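Local coordinates for signal transduction protein TRAP (Staphylococcus aureus, PDB 4AE5) that probably acts as a phosphorylation-dependent signal transduction regulator that promotes agr activation, RNAIII synthesis, toxin expression and biofilm formation, at residues H15-K18 against I19-T23; D91-F94 against R95-G98; F120-R123 against H124-E127; D133-N136 against D137-K141. All coordinates share one frame; numbering follows the deposited sequence. Where two conformers were deposited one is given.

Interaction 1. Residues H15-K18 against I19-T23; sequences HQIK and INNPT
His15 and Ile19, one helical turn apart near the end of helix 11-20, are joined by backbone bonding that makes the tight part of this contact. Ile19 N binds His15 O at 3.0 Å, and Asn20 N binds Gln16 O at 2.9 Å, both ordinary helical bonds. Above them, in one of the two conformers of Ile19, CG1 lies over one face of the imidazole, with His15 CE1 the nearest ring atom at 3.4 Å from Ile19 CG1. The ring is placed for this by a first torsion of -174°, which swings His15 CG away from its own N and down the helix, in the direction of Ile19. The histidine also meets the Tyr11 ring and touches Gln28 of strand 27-30.

The solvent side is polar. Gln16 and Asn20 are both exposed, and their amide groups lie close together with planes 49° apart. Asn21 is the first residue to leave helical geometry, and its N reaches back to Lys18 O by a weak bond of 3.3 Å. Ile17 and Asn21 run side by side, pointing the same way. Lys18 sends its amine to a salt bridge with Glu64. The chemistry is that of a helix C-terminus at the surface: backbone hydrogen bonding that weakens as the helix unwinds, with a lysine of the last turn paired to a glutamate outside it.

Interaction 2. Residues D91-F94 against R95-G98; sequences DDNF and RNFG
Asp92 and Arg95 form the one salt bridge of this short 3-10 turn. Asp92 OD2 stands 2.8 Å from Arg95 NH2, at the edge of the guanidinium and only 8° out of its plane, and the N-H points almost straight at it (168°). A bend at chi3 of -65° brings the arginine's end round to the carboxylate.

The backbone bonds follow the i to i+3 pattern of a 3-10 helix. Arg95 N binds Asp92 O at 3.0 Å, Asn96 N binds Asn93 O at 2.9 Å, and Phe97 N binds Phe94 O at 3.0 Å.

The aromatic contact is between Phe94 and Phe97. Phe94 CA packs against the Phe97 ring as an off-centre CH-pi contact, 4.2 Å from the Phe97 centroid. The Asn93 amide meets the edge of that ring, its plane nearly perpendicular to the phenyl.

The turn lies in the loop between helix 80-88 and strand 100-108. Phe94, buried, meets Tyr103 of that strand edge-to-face, while Asp92, Phe94 and Arg95 all rest on Ile59 of strand 51-59, which ties the loop to the barrel wall.

Interaction 3. Residues F120-R123 against H124-E127; sequences FADR and HAYE
Asp122 is the N-cap of helix 123-131, just as the chain leaves barrel strand 114-120: its OD1 accepts a hydrogen bond from Ala125 N at 2.9 Å. A first torsion of 60° sets the carboxylate between the aspartate's own N and carbonyl carbon, within reach of the helix's first turn. Behind it, Glu127 N binds Arg123 O at 3.0 Å.

Phe120, the last strand residue, packs under this turn. Tyr126 CA sits over the phenyl face, 4.1 Å from the Phe120 centroid, and the edge of the Tyr126 ring is directed at that face in an offset edge-to-face pair with planes 67° apart. Ala125 CB touches Phe120 CD2 at 3.8 Å.

Further out, Tyr126 lies against Phe67, Cys69 and Ile71 of strand 67-73, and its hydroxyl hydrogen-bonds Glu159. Glu127 OE2 is hydrogen-bonded to Tyr161 OH, and Arg123 touches Tyr161 and Tyr163, so both charged side chains are bordered by strand 158-164. They meet by charge alone: Glu127 OE1 lies over one face of the guanidinium, 3.1 Å from Arg123 NH2, with no N-H directed at it.

Interaction 4. Residues D133-N136 against D137-K141; sequences DAFN and DHFSK
Phe135 and Phe139 pack together in a local contact at the C-terminal end of helix 133-136, where the chain passes toward helix 141-144 beside the barrel. Phe139 CB stands over the centre of the Phe135 ring in a CH-pi contact, 3.8 Å from the Phe135 centroid. The two rings themselves are oblique, their planes 54° apart. Phe135 has CG anti to its backbone N, at -173°, which carries the phenyl forward toward the helix end, beneath Phe139 CB; it also meets Phe129 edge-to-face and touches Phe118. Phe139 in turn packs edge-to-face on Phe118, so both aromatics reach strand 114-120.

The backbone closes around one carbonyl. Phe135 O accepts from Phe139 N at 2.8 Å, nearly along the C=O axis, and from His138 N at 3.1 Å, which comes from well above the carbonyl plane. A longer, weak bond from Ser140 N adds to these. Two residues earlier, Asp137 N binds Asp133 O at 2.8 Å. The two aspartates lie side by side on the exposed face, their carboxylates sharing a water that donates to both, weakly to Asp133; the nearby like charges may raise the affinity of one of them for a proton.

Ser140 is the N-cap of the next helix, bound to Ala143 N. The same hydroxyl donates to the helix just ended, Ser140 OG to Asn136 O at 2.7 Å.

Interaction 1 stands apart: it lies at the surface on the end of helix 11-20, across the chain's centre from interactions 2 and 4, with nearest atoms about 25 and 26 Å away. Interactions 2, 3 and 4 touch one another and all lie in the ABM part of the sequence. Gly98 O of interaction 2 packs on Phe120 of interaction 3, Phe94 and Phe97 meet Phe139 and Ala134 of interaction 4, and Tyr126 OH touches Phe135. Interactions 3 and 4 are partly buried, with aromatic rings packed on the barrel strands, whereas 1 and 2 are surface contacts: interaction 1 is carried by helix-end bonds, interaction 2 by an in-plane salt bridge and 3-10 bonds.

Interaction 1. Residues H15-K18 against I19-T23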
loop_
_atom_site.group_PDB
_atom_site.type_symbol
_atom_site.label_atom_id
_atom_site.label_comp_id
_atom_site.label_asym_id
_atom_site.label_seq_id
_atom_site.Cartn_x
_atom_site.Cartn_y
_atom_site.Cartn_z
ATOM N N HIS A 15 -1.153 17.806 -6.265
ATOM C CA HIS A 15 -0.094 18.121 -7.242
ATOM C C HIS A 15 0.662 19.410 -6.847
ATOM O O HIS A 15 1.878 19.513 -7.028
ATOM C CB HIS A 15 -0.681 18.237 -8.637
ATOM C CG HIS A 15 0.364 18.404 -9.690
ATOM N ND1 HIS A 15 0.709 19.598 -10.191
ATOM C CD2 HIS A 15 1.195 17.473 -10.267
ATOM C CE1 HIS A 15 1.669 19.446 -11.105
ATOM N NE2 HIS A 15 1.980 18.140 -11.158
ATOM N N GLN A 16 -0.045 20.358 -6.240
ATOM C CA GLN A 16 0.632 21.541 -5.656
ATOM C C GLN A 16 1.671 21.121 -4.560
ATOM O O GLN A 16 2.793 21.654 -4.499
ATOM C CB GLN A 16 -0.409 22.531 -5.076
ATOM C CG GLN A 16 0.213 23.863 -4.624
ATOM C CD GLN A 16 0.641 24.626 -5.834
ATOM O OE1 GLN A 16 -0.181 24.911 -6.707
ATOM N NE2 GLN A 16 1.928 24.913 -5.939
ATOM N N ILE A 17 1.309 20.156 -3.691
ATOM C CA ILE A 17 2.292 19.653 -2.692
ATOM C C ILE A 17 3.476 19.068 -3.405
ATOM O O ILE A 17 4.628 19.361 -3.068
ATOM C CB ILE A 17 1.673 18.701 -1.619
ATOM C CG1 ILE A 17 0.619 19.469 -0.776
ATOM C CG2 ILE A 17 2.774 18.030 -0.769
ATOM C CD1 ILE A 17 -0.155 18.583 0.199
ATOM N N LYS A 18 3.211 18.284 -4.446
ATOM C CA LYS A 18 4.286 17.681 -5.195
ATOM C C LYS A 18 5.328 18.690 -5.715
ATOM O O LYS A 18 6.567 18.533 -5.535
ATOM C CB LYS A 18 3.702 16.889 -6.348
ATOM C CG LYS A 18 4.545 15.701 -6.714
ATOM C CD LYS A 18 3.823 14.896 -7.763
ATOM C CE LYS A 18 4.607 14.930 -9.057
ATOM N NZ LYS A 18 5.880 14.182 -8.927
ATOM N N ILE A 19 4.815 19.714 -6.355
ATOM C CA ILE A 19 5.667 20.680 -7.062
ATOM C C ILE A 19 6.312 21.707 -6.113
ATOM O O ILE A 19 7.393 22.232 -6.402
ATOM C CB ILE A 19 4.902 21.363 -8.208
ATOM C CG1 ILE A 19 4.359 20.333 -9.199
ATOM C CG2 ILE A 19 5.784 22.354 -8.959
ATOM C CD1 ILE A 19 5.431 19.720 -10.080
ATOM N N ASN A 20 5.652 21.976 -4.998
ATOM C CA ASN A 20 6.241 22.765 -3.912
ATOM C C ASN A 20 7.400 22.100 -3.206
ATOM O O ASN A 20 8.201 22.791 -2.582
ATOM C CB ASN A 20 5.189 23.185 -2.848
ATOM C CG ASN A 20 4.191 24.203 -3.378
ATOM O OD1 ASN A 20 3.308 24.677 -2.628
ATOM N ND2 ASN A 20 4.301 24.542 -4.655
ATOM N N ASN A 21 7.530 20.781 -3.311
ATOM C CA ASN A 21 8.510 20.041 -2.484
ATOM C C ASN A 21 9.358 19.131 -3.343
ATOM O O ASN A 21 9.303 17.913 -3.186
ATOM C CB ASN A 21 7.767 19.230 -1.412
ATOM C CG ASN A 21 7.061 20.111 -0.399
ATOM O OD1 ASN A 21 5.805 20.240 -0.375
ATOM N ND2 ASN A 21 7.847 20.754 0.419
ATOM N N PRO A 22 10.133 19.722 -4.267
ATOM C CA PRO A 22 10.801 18.950 -5.299
ATOM C C PRO A 22 11.948 18.030 -4.749
ATOM O O PRO A 22 12.304 17.045 -5.420
ATOM C CB PRO A 22 11.349 20.038 -6.233
ATOM C CG PRO A 22 11.481 21.267 -5.405
ATOM C CD PRO A 22 10.669 21.101 -4.153
ATOM N N THR A 23 12.497 18.339 -3.566
ATOM C CA THR A 23 13.528 17.492 -2.923
ATOM C C THR A 23 12.997 16.161 -2.277
ATOM O O THR A 23 13.773 15.277 -1.849
ATOM C CB THR A 23 14.341 18.269 -1.871
ATOM O OG1 THR A 23 13.488 18.674 -0.784
ATOM C CG2 THR A 23 15.098 19.538 -2.508
#

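Interaction 2. Residues D91-F94 against R95-G98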
loop_
_atom_site.group_PDB
_atom_site.type_symbol
_atom_site.label_atom_id
_atom_site.label_comp_id
_atom_site.label_asym_id
_atom_site.label_seq_id
_atom_site.Cartn_x
_atom_site.Cartn_y
_atom_site.Cartn_z
ATOM N N ASP A 91 5.121 -16.751 1.913
ATOM C CA ASP A 91 6.111 -17.118 0.924
ATOM C C ASP A 91 6.307 -16.016 -0.084
ATOM O O ASP A 91 5.410 -15.610 -0.711
ATOM C CB ASP A 91 5.777 -18.431 0.188
ATOM C CG ASP A 91 6.969 -19.020 -0.589
ATOM O OD1 ASP A 91 7.955 -18.343 -0.847
ATOM O OD2 ASP A 91 6.894 -20.180 -0.976
ATOM N N ASP A 92 7.528 -15.565 -0.186
ATOM C CA ASP A 92 7.953 -14.547 -1.087
ATOM C C ASP A 92 7.783 -14.813 -2.580
ATOM O O ASP A 92 8.147 -13.967 -3.354
ATOM C CB ASP A 92 9.454 -14.264 -0.859
ATOM C CG ASP A 92 9.670 -12.937 -0.292
ATOM O OD1 ASP A 92 8.740 -12.552 0.355
ATOM O OD2 ASP A 92 10.700 -12.262 -0.474
ATOM N N ASN A 93 7.278 -15.964 -2.960
ATOM C CA ASN A 93 7.334 -16.409 -4.357
ATOM C C ASN A 93 6.558 -15.535 -5.345
ATOM O O ASN A 93 6.854 -15.518 -6.499
ATOM C CB ASN A 93 6.882 -17.842 -4.518
ATOM C CG ASN A 93 7.084 -18.370 -5.919
ATOM O OD1 ASN A 93 8.092 -18.134 -6.532
ATOM N ND2 ASN A 93 6.116 -19.075 -6.422
ATOM N N PHE A 94 5.579 -14.825 -4.818
ATOM C CA PHE A 94 4.793 -13.872 -5.571
ATOM C C PHE A 94 5.643 -12.839 -6.263
ATOM O O PHE A 94 5.273 -12.319 -7.242
ATOM C CB PHE A 94 3.702 -13.234 -4.708
ATOM C CG PHE A 94 4.194 -12.429 -3.542
ATOM C CD1 PHE A 94 4.736 -11.192 -3.721
ATOM C CD2 PHE A 94 4.048 -12.887 -2.246
ATOM C CE1 PHE A 94 5.159 -10.438 -2.662
ATOM C CE2 PHE A 94 4.459 -12.127 -1.170
ATOM C CZ PHE A 94 5.016 -10.902 -1.384
ATOM N N ARG A 95 6.823 -12.602 -5.720
ATOM C CA ARG A 95 7.751 -11.680 -6.338
ATOM C C ARG A 95 8.141 -12.077 -7.774
ATOM O O ARG A 95 8.563 -11.244 -8.574
ATOM C CB ARG A 95 8.990 -11.659 -5.472
ATOM C CG ARG A 95 10.156 -10.869 -5.998
ATOM C CD ARG A 95 11.449 -11.474 -5.371
ATOM N NE ARG A 95 11.497 -11.304 -3.916
ATOM C CZ ARG A 95 12.372 -10.515 -3.247
ATOM N NH1 ARG A 95 13.282 -9.764 -3.875
ATOM N NH2 ARG A 95 12.319 -10.471 -1.919
ATOM N N ASN A 96 7.983 -13.348 -8.093
ATOM C CA ASN A 96 8.273 -13.802 -9.463
ATOM C C ASN A 96 7.075 -13.887 -10.406
ATOM O O ASN A 96 7.251 -14.247 -11.580
ATOM C CB ASN A 96 8.917 -15.170 -9.425
ATOM C CG ASN A 96 10.193 -15.142 -8.667
ATOM O OD1 ASN A 96 10.315 -15.859 -7.714
ATOM N ND2 ASN A 96 11.090 -14.216 -9.015
ATOM N N PHE A 97 5.901 -13.539 -9.921
ATOM C CA PHE A 97 4.695 -13.554 -10.782
ATOM C C PHE A 97 4.729 -12.472 -11.872
ATOM O O PHE A 97 5.280 -11.376 -11.716
ATOM C CB PHE A 97 3.430 -13.457 -9.893
ATOM C CG PHE A 97 3.041 -14.732 -9.183
ATOM C CD1 PHE A 97 3.985 -15.650 -8.722
ATOM C CD2 PHE A 97 1.705 -15.026 -8.994
ATOM C CE1 PHE A 97 3.598 -16.808 -8.056
ATOM C CE2 PHE A 97 1.315 -16.175 -8.336
ATOM C CZ PHE A 97 2.261 -17.047 -7.846
ATOM N N GLY A 98 4.141 -12.783 -13.027
ATOM C CA GLY A 98 4.191 -11.863 -14.165
ATOM C C GLY A 98 3.745 -10.458 -13.797
ATOM O O GLY A 98 2.761 -10.251 -13.066
#

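Interaction 3. Residues F120-R123 against H124-E127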
loop_
_atom_site.group_PDB
_atom_site.type_symbol
_atom_site.label_atom_id
_atom_site.label_comp_id
_atom_site.label_asym_id
_atom_site.label_seq_id
_atom_site.Cartn_x
_atom_site.Cartn_y
_atom_site.Cartn_z
ATOM N N PHE A 120 2.247 -3.322 -9.439
ATOM C CA PHE A 120 2.406 -4.208 -10.631
ATOM C C PHE A 120 2.522 -3.365 -11.901
ATOM O O PHE A 120 2.215 -2.158 -11.878
ATOM C CB PHE A 120 1.191 -5.153 -10.732
ATOM C CG PHE A 120 1.313 -6.434 -9.974
ATOM C CD1 PHE A 120 1.147 -6.442 -8.572
ATOM C CD2 PHE A 120 1.583 -7.621 -10.613
ATOM C CE1 PHE A 120 1.224 -7.601 -7.875
ATOM C CE2 PHE A 120 1.683 -8.800 -9.903
ATOM C CZ PHE A 120 1.537 -8.798 -8.536
ATOM N N ALA A 121 2.944 -4.017 -13.021
ATOM C CA ALA A 121 3.014 -3.359 -14.368
ATOM C C ALA A 121 1.715 -2.624 -14.706
ATOM O O ALA A 121 1.739 -1.487 -15.175
ATOM C CB ALA A 121 3.324 -4.412 -15.491
ATOM N N ASP A 122 0.585 -3.295 -14.512
ATOM C CA ASP A 122 -0.730 -2.706 -14.801
ATOM C C ASP A 122 -1.838 -3.368 -14.015
ATOM O O ASP A 122 -1.612 -4.313 -13.299
ATOM C CB ASP A 122 -1.046 -2.754 -16.358
ATOM C CG ASP A 122 -1.066 -4.171 -16.934
ATOM O OD1 ASP A 122 -1.327 -5.143 -16.239
ATOM O OD2 ASP A 122 -0.970 -4.317 -18.201
ATOM N N ARG A 123 -3.067 -2.918 -14.204
ATOM C CA ARG A 123 -4.168 -3.442 -13.466
ATOM C C ARG A 123 -4.401 -4.872 -13.753
ATOM O O ARG A 123 -4.706 -5.627 -12.815
ATOM C CB ARG A 123 -5.443 -2.677 -13.814
ATOM C CG ARG A 123 -6.651 -3.199 -13.077
ATOM C CD ARG A 123 -7.822 -2.364 -13.537
ATOM N NE ARG A 123 -8.995 -3.168 -13.540
ATOM C CZ ARG A 123 -9.572 -3.601 -14.659
ATOM N NH1 ARG A 123 -9.067 -3.276 -15.843
ATOM N NH2 ARG A 123 -10.659 -4.343 -14.579
ATOM N N HIS A 124 -4.299 -5.268 -15.035
ATOM C CA HIS A 124 -4.581 -6.657 -15.345
ATOM C C HIS A 124 -3.642 -7.617 -14.609
ATOM O O HIS A 124 -4.061 -8.700 -14.201
ATOM C CB HIS A 124 -4.545 -6.953 -16.838
ATOM C CG HIS A 124 -5.746 -6.439 -17.603
ATOM N ND1 HIS A 124 -6.894 -6.056 -17.003
ATOM C CD2 HIS A 124 -5.975 -6.350 -18.978
ATOM C CE1 HIS A 124 -7.805 -5.695 -17.942
ATOM N NE2 HIS A 124 -7.237 -5.880 -19.150
ATOM N N ALA A 125 -2.358 -7.264 -14.545
ATOM C CA ALA A 125 -1.356 -8.127 -13.927
ATOM C C ALA A 125 -1.696 -8.365 -12.454
ATOM O O ALA A 125 -1.505 -9.461 -11.937
ATOM C CB ALA A 125 0.033 -7.501 -14.040
ATOM N N TYR A 126 -2.142 -7.316 -11.793
ATOM C CA TYR A 126 -2.514 -7.425 -10.358
ATOM C C TYR A 126 -3.778 -8.335 -10.264
ATOM O O TYR A 126 -3.853 -9.205 -9.426
ATOM C CB TYR A 126 -2.741 -6.060 -9.721
ATOM C CG TYR A 126 -3.317 -6.242 -8.311
ATOM C CD1 TYR A 126 -2.512 -6.771 -7.286
ATOM C CD2 TYR A 126 -4.688 -6.034 -8.072
ATOM C CE1 TYR A 126 -3.038 -6.951 -6.001
ATOM C CE2 TYR A 126 -5.248 -6.254 -6.811
ATOM C CZ TYR A 126 -4.419 -6.703 -5.787
ATOM O OH TYR A 126 -4.971 -6.921 -4.568
ATOM N N GLU A 127 -4.771 -8.124 -11.112
ATOM C CA GLU A 127 -6.003 -8.916 -11.037
ATOM C C GLU A 127 -5.795 -10.384 -11.371
ATOM O O GLU A 127 -6.417 -11.227 -10.771
ATOM C CB GLU A 127 -7.099 -8.293 -11.930
ATOM C CG GLU A 127 -7.523 -6.945 -11.399
ATOM C CD GLU A 127 -8.766 -6.374 -12.003
ATOM O OE1 GLU A 127 -9.041 -6.612 -13.185
ATOM O OE2 GLU A 127 -9.476 -5.666 -11.238
#

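Interaction 4. Residues D133-N136 against D137-K141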
loop_
_atom_site.group_PDB
_atom_site.type_symbol
_atom_site.label_atom_id
_atom_site.label_comp_id
_atom_site.label_asym_id
_atom_site.label_seq_id
_atom_site.Cartn_x
_atom_site.Cartn_y
_atom_site.Cartn_z
ATOM N N ASP A 133 -3.774 -18.909 -6.122
ATOM C CA ASP A 133 -3.598 -19.458 -4.760
ATOM C C ASP A 133 -2.679 -18.661 -3.885
ATOM O O ASP A 133 -3.055 -18.455 -2.727
ATOM C CB ASP A 133 -3.118 -20.945 -4.750
ATOM C CG ASP A 133 -4.186 -21.903 -5.222
ATOM O OD1 ASP A 133 -5.361 -21.502 -5.490
ATOM O OD2 ASP A 133 -3.843 -23.089 -5.349
ATOM N N ALA A 134 -1.512 -18.186 -4.395
ATOM C CA ALA A 134 -0.566 -17.450 -3.552
ATOM C C ALA A 134 -1.288 -16.201 -2.953
ATOM O O ALA A 134 -1.084 -15.817 -1.768
ATOM C CB ALA A 134 0.685 -17.015 -4.311
ATOM N N PHE A 135 -2.168 -15.605 -3.723
ATOM C CA PHE A 135 -2.927 -14.476 -3.166
ATOM C C PHE A 135 -4.113 -14.936 -2.335
ATOM O O PHE A 135 -4.283 -14.468 -1.196
ATOM C CB PHE A 135 -3.381 -13.515 -4.263
ATOM C CG PHE A 135 -4.014 -12.238 -3.732
ATOM C CD1 PHE A 135 -5.349 -12.267 -3.259
ATOM C CD2 PHE A 135 -3.288 -11.063 -3.666
ATOM C CE1 PHE A 135 -5.964 -11.090 -2.794
ATOM C CE2 PHE A 135 -3.901 -9.852 -3.220
ATOM C CZ PHE A 135 -5.233 -9.898 -2.752
ATOM N N ASN A 136 -4.962 -15.771 -2.913
ATOM C CA ASN A 136 -6.195 -16.192 -2.239
ATOM C C ASN A 136 -5.979 -16.815 -0.896
ATOM O O ASN A 136 -6.797 -16.636 0.027
ATOM C CB ASN A 136 -6.984 -17.162 -3.089
ATOM C CG ASN A 136 -8.139 -16.534 -3.733
ATOM O OD1 ASN A 136 -8.404 -16.776 -4.951
ATOM N ND2 ASN A 136 -8.859 -15.675 -2.965
ATOM N N ASP A 137 -4.860 -17.534 -0.746
ATOM C CA ASP A 137 -4.690 -18.261 0.479
ATOM C C ASP A 137 -4.006 -17.419 1.563
ATOM O O ASP A 137 -3.862 -17.891 2.747
ATOM C CB ASP A 137 -3.916 -19.559 0.233
ATOM C CG ASP A 137 -4.717 -20.588 -0.553
ATOM O OD1 ASP A 137 -5.966 -20.579 -0.615
ATOM O OD2 ASP A 137 -4.074 -21.446 -1.174
ATOM N N HIS A 138 -3.488 -16.241 1.166
ATOM C CA HIS A 138 -2.703 -15.382 2.093
ATOM C C HIS A 138 -3.188 -13.951 2.341
ATOM O O HIS A 138 -3.005 -13.428 3.461
ATOM C CB HIS A 138 -1.211 -15.406 1.704
ATOM C CG HIS A 138 -0.677 -16.777 1.569
ATOM N ND1 HIS A 138 -0.341 -17.540 2.627
ATOM C CD2 HIS A 138 -0.487 -17.564 0.450
ATOM C CE1 HIS A 138 0.048 -18.748 2.193
ATOM N NE2 HIS A 138 -0.054 -18.760 0.870
ATOM N N PHE A 139 -3.773 -13.293 1.325
ATOM C CA PHE A 139 -3.981 -11.836 1.347
ATOM C C PHE A 139 -5.467 -11.494 1.163
ATOM O O PHE A 139 -5.840 -10.274 1.209
ATOM C CB PHE A 139 -3.130 -11.089 0.277
ATOM C CG PHE A 139 -1.627 -11.240 0.458
ATOM C CD1 PHE A 139 -1.005 -10.717 1.594
ATOM C CD2 PHE A 139 -0.864 -11.925 -0.472
ATOM C CE1 PHE A 139 0.368 -10.835 1.750
ATOM C CE2 PHE A 139 0.519 -12.091 -0.309
ATOM C CZ PHE A 139 1.137 -11.570 0.827
ATOM N N SER A 140 -6.300 -12.504 0.860
ATOM C CA SER A 140 -7.753 -12.247 0.610
ATOM C C SER A 140 -8.505 -11.982 1.928
ATOM O O SER A 140 -8.024 -12.339 3.009
ATOM C CB SER A 140 -8.472 -13.435 -0.016
ATOM O OG SER A 140 -8.325 -14.596 0.815
ATOM N N LYS A 141 -9.731 -11.494 1.765
ATOM C CA LYS A 141 -10.666 -11.341 2.857
ATOM C C LYS A 141 -10.851 -12.649 3.604
ATOM O O LYS A 141 -10.716 -12.664 4.838
ATOM C CB LYS A 141 -12.031 -10.879 2.306
ATOM C CG LYS A 141 -12.954 -10.297 3.366
ATOM C CD LYS A 141 -14.390 -9.981 2.853
ATOM C CE LYS A 141 -15.144 -9.391 4.037
ATOM N NZ LYS A 141 -16.428 -8.693 3.717
HETATM O O HOH W 1 -7.198 -20.654 -2.739
#